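Local structure of pyrrolysyl-tRNA synthetase (3DSQ) at residues K100-K105 with E242-F247; I204-L209 with V223-L228. The protein probably charges its cognate tRNA with pyrrolysine in an ATP-dependent reaction, as a class II aminoacyl-tRNA synthetase. All coordinates share one frame; numbering follows the deposited sequence.

Contact 1 of 2, residues K100-K105 with E242-F247; sequences KSALAK and EKWEIF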
loop_
_atom_site.group_PDB
_atom_site.type_symbol
_atom_site.label_atom_id
_atom_site.label_comp_id
_atom_site.label_asym_id
_atom_site.label_seq_id
_atom_site.Cartn_x
_atom_site.Cartn_y
_atom_site.Cartn_z
ATOM N N LYS B 100 5.683 6.838 19.136
ATOM C CA LYS B 100 5.778 8.242 19.520
ATOM C C LYS B 100 7.244 8.661 19.631
ATOM O O LYS B 100 7.606 9.784 19.299
ATOM C CB LYS B 100 5.067 8.450 20.867
ATOM C CG LYS B 100 5.114 9.872 21.407
ATOM C CD LYS B 100 4.262 10.022 22.674
ATOM C CE LYS B 100 4.247 11.473 23.146
ATOM N NZ LYS B 100 3.356 11.720 24.323
ATOM N N SER B 101 8.093 7.749 20.088
ATOM C CA SER B 101 9.508 8.056 20.232
ATOM C C SER B 101 10.132 8.287 18.863
ATOM O O SER B 101 10.916 9.218 18.679
ATOM C CB SER B 101 10.229 6.916 20.943
ATOM O OG SER B 101 9.626 6.653 22.200
ATOM N N ALA B 102 9.787 7.432 17.905
ATOM C CA ALA B 102 10.322 7.573 16.557
ATOM C C ALA B 102 9.890 8.926 16.029
ATOM O O ALA B 102 10.697 9.699 15.519
ATOM C CB ALA B 102 9.792 6.469 15.664
ATOM N N LEU B 103 8.606 9.215 16.185
ATOM C CA LEU B 103 8.041 10.466 15.716
ATOM C C LEU B 103 8.735 11.669 16.361
ATOM O O LEU B 103 9.053 12.653 15.686
ATOM C CB LEU B 103 6.536 10.477 16.003
ATOM C CG LEU B 103 5.614 11.359 15.153
ATOM C CD1 LEU B 103 5.569 12.750 15.721
ATOM C CD2 LEU B 103 6.083 11.373 13.704
ATOM N N ALA B 104 8.982 11.581 17.664
ATOM C CA ALA B 104 9.638 12.664 18.394
ATOM C C ALA B 104 11.011 13.001 17.811
ATOM O O ALA B 104 11.368 14.170 17.687
ATOM C CB ALA B 104 9.770 12.291 19.876
ATOM N N LYS B 105 11.773 11.975 17.445
ATOM C CA LYS B 105 13.109 12.161 16.876
ATOM C C LYS B 105 13.098 12.897 15.541
ATOM O O LYS B 105 14.152 13.191 14.986
ATOM C CB LYS B 105 13.787 10.809 16.666
ATOM C CG LYS B 105 13.887 9.936 17.900
ATOM C CD LYS B 105 14.576 8.628 17.543
ATOM C CE LYS B 105 14.627 7.668 18.710
ATOM N NZ LYS B 105 15.233 6.377 18.289
ATOM N N GLU B 242 21.835 13.322 14.557
ATOM C CA GLU B 242 22.316 13.018 15.909
ATOM C C GLU B 242 21.424 12.029 16.659
ATOM O O GLU B 242 21.915 11.091 17.281
ATOM C CB GLU B 242 22.437 14.319 16.718
ATOM C CG GLU B 242 22.599 14.149 18.228
ATOM C CD GLU B 242 23.938 13.546 18.631
ATOM O OE1 GLU B 242 24.990 14.127 18.285
ATOM O OE2 GLU B 242 23.940 12.492 19.304
ATOM N N LYS B 243 20.115 12.237 16.596
ATOM C CA LYS B 243 19.178 11.364 17.296
ATOM C C LYS B 243 19.019 9.978 16.676
ATOM O O LYS B 243 18.624 9.034 17.358
ATOM C CB LYS B 243 17.815 12.050 17.405
ATOM C CG LYS B 243 17.850 13.323 18.242
ATOM C CD LYS B 243 16.485 13.980 18.330
ATOM C CE LYS B 243 16.544 15.256 19.160
ATOM N NZ LYS B 243 15.198 15.883 19.308
ATOM N N TRP B 244 19.335 9.848 15.392
ATOM C CA TRP B 244 19.209 8.560 14.716
ATOM C C TRP B 244 20.538 7.839 14.561
ATOM O O TRP B 244 20.616 6.811 13.886
ATOM C CB TRP B 244 18.554 8.737 13.338
ATOM C CG TRP B 244 17.128 9.178 13.422
ATOM C CD1 TRP B 244 16.652 10.456 13.330
ATOM C CD2 TRP B 244 15.993 8.346 13.699
ATOM N NE1 TRP B 244 15.292 10.472 13.537
ATOM C CE2 TRP B 244 14.862 9.190 13.767
ATOM C CE3 TRP B 244 15.823 6.968 13.897
ATOM C CZ2 TRP B 244 13.576 8.701 14.028
ATOM C CZ3 TRP B 244 14.542 6.481 14.157
ATOM C CH2 TRP B 244 13.438 7.347 14.219
ATOM N N GLU B 245 21.576 8.377 15.191
ATOM C CA GLU B 245 22.916 7.800 15.130
ATOM C C GLU B 245 23.446 7.688 13.703
ATOM O O GLU B 245 24.006 6.664 13.310
ATOM C CB GLU B 245 22.939 6.423 15.800
ATOM C CG GLU B 245 22.508 6.451 17.267
ATOM C CD GLU B 245 22.763 5.133 17.985
ATOM O OE1 GLU B 245 22.252 4.088 17.522
ATOM O OE2 GLU B 245 23.474 5.147 19.014
ATOM N N ILE B 246 23.270 8.754 12.932
ATOM C CA ILE B 246 23.749 8.778 11.559
ATOM C C ILE B 246 24.893 9.790 11.472
ATOM O O ILE B 246 24.809 10.874 12.047
ATOM C CB ILE B 246 22.628 9.206 10.577
ATOM C CG1 ILE B 246 21.435 8.247 10.680
ATOM C CG2 ILE B 246 23.170 9.239 9.158
ATOM C CD1 ILE B 246 21.750 6.800 10.317
ATOM N N PHE B 247 25.965 9.434 10.771
ATOM C CA PHE B 247 27.083 10.355 10.625
ATOM C C PHE B 247 27.770 10.318 9.268
ATOM O O PHE B 247 28.946 10.662 9.139
ATOM C CB PHE B 247 28.102 10.150 11.750
ATOM C CG PHE B 247 27.776 10.928 12.997
ATOM C CD1 PHE B 247 27.428 12.277 12.917
ATOM C CD2 PHE B 247 27.828 10.327 14.250
ATOM C CE1 PHE B 247 27.135 13.020 14.068
ATOM C CE2 PHE B 247 27.537 11.064 15.415
ATOM C CZ PHE B 247 27.189 12.412 15.319
#
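Ala-102 and Lys-105 meet Trp-244 where the short helix 100-104 of the class II synthetase core faces a loop between strands 228-236 and 250-256. The helix follows strand 97-99. The central motif is a lysine chain laid over an indole, with CH-pi and cation-pi contacts on the same ring. Ala-102 comes first along the helix. Its O lies at the edge of the indole, near the ring plane, 3.4 Å from Trp-244 CZ2. Its methyl group also reaches the benzo end, with Ala-102 CB 4.0 Å from Trp-244 CH2. Lys-105 carries most of the contact. With CG beside the backbone N (chi1 -56°) and the chain extended beyond it, Lys-105 runs out across the indole face. Lys-105 CB presses close to Trp-244 CZ2, at 3.4 Å. Further out, Lys-105 CD sits over the face, 3.7 Å from the centre of the six-membered ring of Trp-244. Lys-105 NZ is over the face of the same ring at 4.6 Å from its centre, a cation-pi contact. The Lys-243 chain approaches the Lys-105 backbone loosely, with Lys-243 CD 4.1 Å from Lys-105 CA. The indole also stacks with Tyr-136 and touches Pro-133 and Thr-137, so helix 132-142 is joined to the same cluster. An alanine in place of Trp-244 would probably leave the Lys-105 chain without its aromatic support and open a gap between helix 100-104 and helix 132-142. The indole N-H makes the polar link across the contact. Trp-244 NE1 donates to Lys-105 O at 3.3 Å, with a bent N-H...O angle of 139°. The donor stands above the carbonyl plane, 69° out of it.

Contact 2 of 2, residues I204-L209 with V223-L228; sequences IREFEL and VMKGDL
Glu-208 and Met-224 form an antiparallel hydrogen-bonded pair. Met-224 N donates to Glu-208 O at 2.8 Å. The return bond runs from Glu-208 N to Met-224 O. It is modelled as very short, so its exact length is doubtful. Glu-208 O also receives a CA-H...O contact from Val-223 CA at 3.5 Å.

Beyond this pair the polar contacts weaken. Glu-206 OE1 lies 4.0 Å from Lys-225 NZ, too far for a salt bridge. A water accepts weak hydrogen bonds from Glu-206 N and Lys-225 NZ, bridging the two. Lys-225 CG is anti to its backbone N (chi1 -175°), which sets CG 3.2 Å from Glu-206 O.

The packing centres on Val-223. Its CG1 is 3.8 Å from Phe-207 CD1. Its CG2 is 3.8 Å from Leu-209 CD2, the two side chains lying side by side and pointing the same way. Leu-209 CD2 also meets the edge of the Phe-207 ring. Helix 187-201 packs on all three residues.

Past Lys-225 the chain turns back through a type II' turn, in which Gly-226 has positive phi and Leu-228 N bonds to Lys-225 O. The segments thus form the open end of the beta hairpin 208-213/219-225, at one margin of the mixed, largely antiparallel sheet characteristic of class II synthetases.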
loop_
_atom_site.group_PDB
_atom_site.type_symbol
_atom_site.label_atom_id
_atom_site.label_comp_id
_atom_site.label_asym_id
_atom_site.label_seq_id
_atom_site.Cartn_x
_atom_site.Cartn_y
_atom_site.Cartn_z
ATOM N N ILE B 204 6.898 12.871 -16.748
ATOM C CA ILE B 204 6.858 14.311 -16.555
ATOM C C ILE B 204 8.184 14.849 -17.086
ATOM O O ILE B 204 9.254 14.511 -16.576
ATOM C CB ILE B 204 6.660 14.659 -15.064
ATOM C CG1 ILE B 204 5.240 14.258 -14.648
ATOM C CG2 ILE B 204 6.921 16.138 -14.821
ATOM C CD1 ILE B 204 4.865 14.616 -13.226
ATOM N N ARG B 205 8.111 15.671 -18.128
ATOM C CA ARG B 205 9.319 16.203 -18.746
ATOM C C ARG B 205 9.522 17.707 -18.579
ATOM O O ARG B 205 10.496 18.262 -19.086
ATOM C CB ARG B 205 9.330 15.831 -20.234
ATOM C CG ARG B 205 8.905 14.388 -20.510
ATOM C CD ARG B 205 9.326 13.925 -21.896
ATOM N NE ARG B 205 10.749 13.589 -21.955
ATOM C CZ ARG B 205 11.432 13.406 -23.083
ATOM N NH1 ARG B 205 10.826 13.528 -24.259
ATOM N NH2 ARG B 205 12.722 13.095 -23.038
ATOM N N GLU B 206 8.605 18.359 -17.871
ATOM C CA GLU B 206 8.696 19.796 -17.622
ATOM C C GLU B 206 8.744 20.057 -16.120
ATOM O O GLU B 206 7.743 19.874 -15.428
ATOM C CB GLU B 206 7.482 20.530 -18.201
ATOM C CG GLU B 206 7.270 20.365 -19.698
ATOM C CD GLU B 206 6.213 21.317 -20.236
ATOM O OE1 GLU B 206 5.097 21.345 -19.672
ATOM O OE2 GLU B 206 6.495 22.034 -21.221
ATOM N N PHE B 207 9.897 20.490 -15.618
ATOM C CA PHE B 207 10.037 20.771 -14.192
ATOM C C PHE B 207 11.310 21.556 -13.901
ATOM O O PHE B 207 12.240 21.575 -14.709
ATOM C CB PHE B 207 10.055 19.461 -13.406
ATOM C CG PHE B 207 11.237 18.594 -13.715
ATOM C CD1 PHE B 207 12.413 18.710 -12.983
ATOM C CD2 PHE B 207 11.190 17.683 -14.763
ATOM C CE1 PHE B 207 13.526 17.932 -13.290
ATOM C CE2 PHE B 207 12.295 16.901 -15.080
ATOM C CZ PHE B 207 13.467 17.026 -14.340
ATOM N N GLU B 208 11.345 22.200 -12.741
ATOM C CA GLU B 208 12.506 22.981 -12.332
ATOM C C GLU B 208 12.963 22.586 -10.926
ATOM O O GLU B 208 12.171 22.125 -10.104
ATOM C CB GLU B 208 12.178 24.479 -12.371
ATOM C CG GLU B 208 11.144 24.927 -11.345
ATOM C CD GLU B 208 10.891 26.426 -11.384
ATOM O OE1 GLU B 208 11.875 27.197 -11.319
ATOM O OE2 GLU B 208 9.710 26.831 -11.474
ATOM N N LEU B 209 14.248 22.773 -10.657
ATOM C CA LEU B 209 14.814 22.438 -9.360
ATOM C C LEU B 209 15.036 23.712 -8.552
ATOM O O LEU B 209 15.769 24.602 -8.970
ATOM C CB LEU B 209 16.134 21.695 -9.560
ATOM C CG LEU B 209 16.017 20.518 -10.534
ATOM C CD1 LEU B 209 17.391 19.944 -10.823
ATOM C CD2 LEU B 209 15.101 19.457 -9.950
ATOM N N VAL B 223 11.653 20.201 -6.035
ATOM C CA VAL B 223 11.358 20.007 -7.451
ATOM C C VAL B 223 9.962 20.546 -7.752
ATOM O O VAL B 223 9.021 20.316 -6.989
ATOM C CB VAL B 223 11.415 18.516 -7.837
ATOM C CG1 VAL B 223 11.264 18.368 -9.340
ATOM C CG2 VAL B 223 12.729 17.906 -7.370
ATOM N N MET B 224 9.826 21.269 -8.864
ATOM C CA MET B 224 8.535 21.850 -9.219
ATOM C C MET B 224 8.295 22.085 -10.705
ATOM O O MET B 224 9.216 22.114 -11.515
ATOM C CB MET B 224 8.354 23.189 -8.507
ATOM C CG MET B 224 8.719 23.190 -7.037
ATOM S SD MET B 224 8.099 24.658 -6.240
ATOM C CE MET B 224 9.054 25.908 -7.074
ATOM N N LYS B 225 7.024 22.264 -11.042
ATOM C CA LYS B 225 6.605 22.553 -12.402
ATOM C C LYS B 225 5.851 23.860 -12.216
ATOM O O LYS B 225 4.754 23.875 -11.652
ATOM C CB LYS B 225 5.666 21.463 -12.927
ATOM C CG LYS B 225 5.283 21.622 -14.392
ATOM C CD LYS B 225 4.340 20.515 -14.832
ATOM C CE LYS B 225 3.886 20.705 -16.277
ATOM N NZ LYS B 225 2.959 19.623 -16.713
ATOM N N GLY B 226 6.445 24.960 -12.667
ATOM C CA GLY B 226 5.804 26.249 -12.483
ATOM C C GLY B 226 5.688 26.487 -10.988
ATOM O O GLY B 226 6.657 26.291 -10.255
ATOM N N ASP B 227 4.508 26.894 -10.529
ATOM C CA ASP B 227 4.272 27.146 -9.110
ATOM C C ASP B 227 3.750 25.861 -8.460
ATOM O O ASP B 227 3.052 25.892 -7.449
ATOM C CB ASP B 227 3.246 28.280 -8.952
ATOM C CG ASP B 227 3.064 28.722 -7.502
ATOM O OD1 ASP B 227 2.469 27.962 -6.707
ATOM O OD2 ASP B 227 3.517 29.837 -7.156
ATOM N N LEU B 228 4.100 24.722 -9.043
ATOM C CA LEU B 228 3.638 23.445 -8.523
ATOM C C LEU B 228 4.760 22.582 -7.962
ATOM O O LEU B 228 5.676 22.197 -8.687
ATOM C CB LEU B 228 2.908 22.677 -9.625
ATOM C CG LEU B 228 1.692 23.367 -10.249
ATOM C CD1 LEU B 228 1.165 22.536 -11.411
ATOM C CD2 LEU B 228 0.616 23.557 -9.193
HETATM O O HOH W 1 5.413 17.891 -18.334
#

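How the contacts relate
Contacts 1 and 2 lie in separate parts of the same class II core. Their centres are about 32 Å apart and their nearest atoms about 21 Å apart, so they do not touch. In sequence, both segments of contact 2 fall between those of contact 1. Strand 228-236 connects them: it starts at the turn that ends contact 2 and leads toward the loop 242-247 of contact 1. The centre of contact 2 lies about 13 Å from the centre of the chain, that of contact 1 about 25 Å. The sodium ion is held by Ser-163, Gln-164 and Gln-167, with the Met-224 side chain about 13 Å away. Neither contact supplies a sodium ligand.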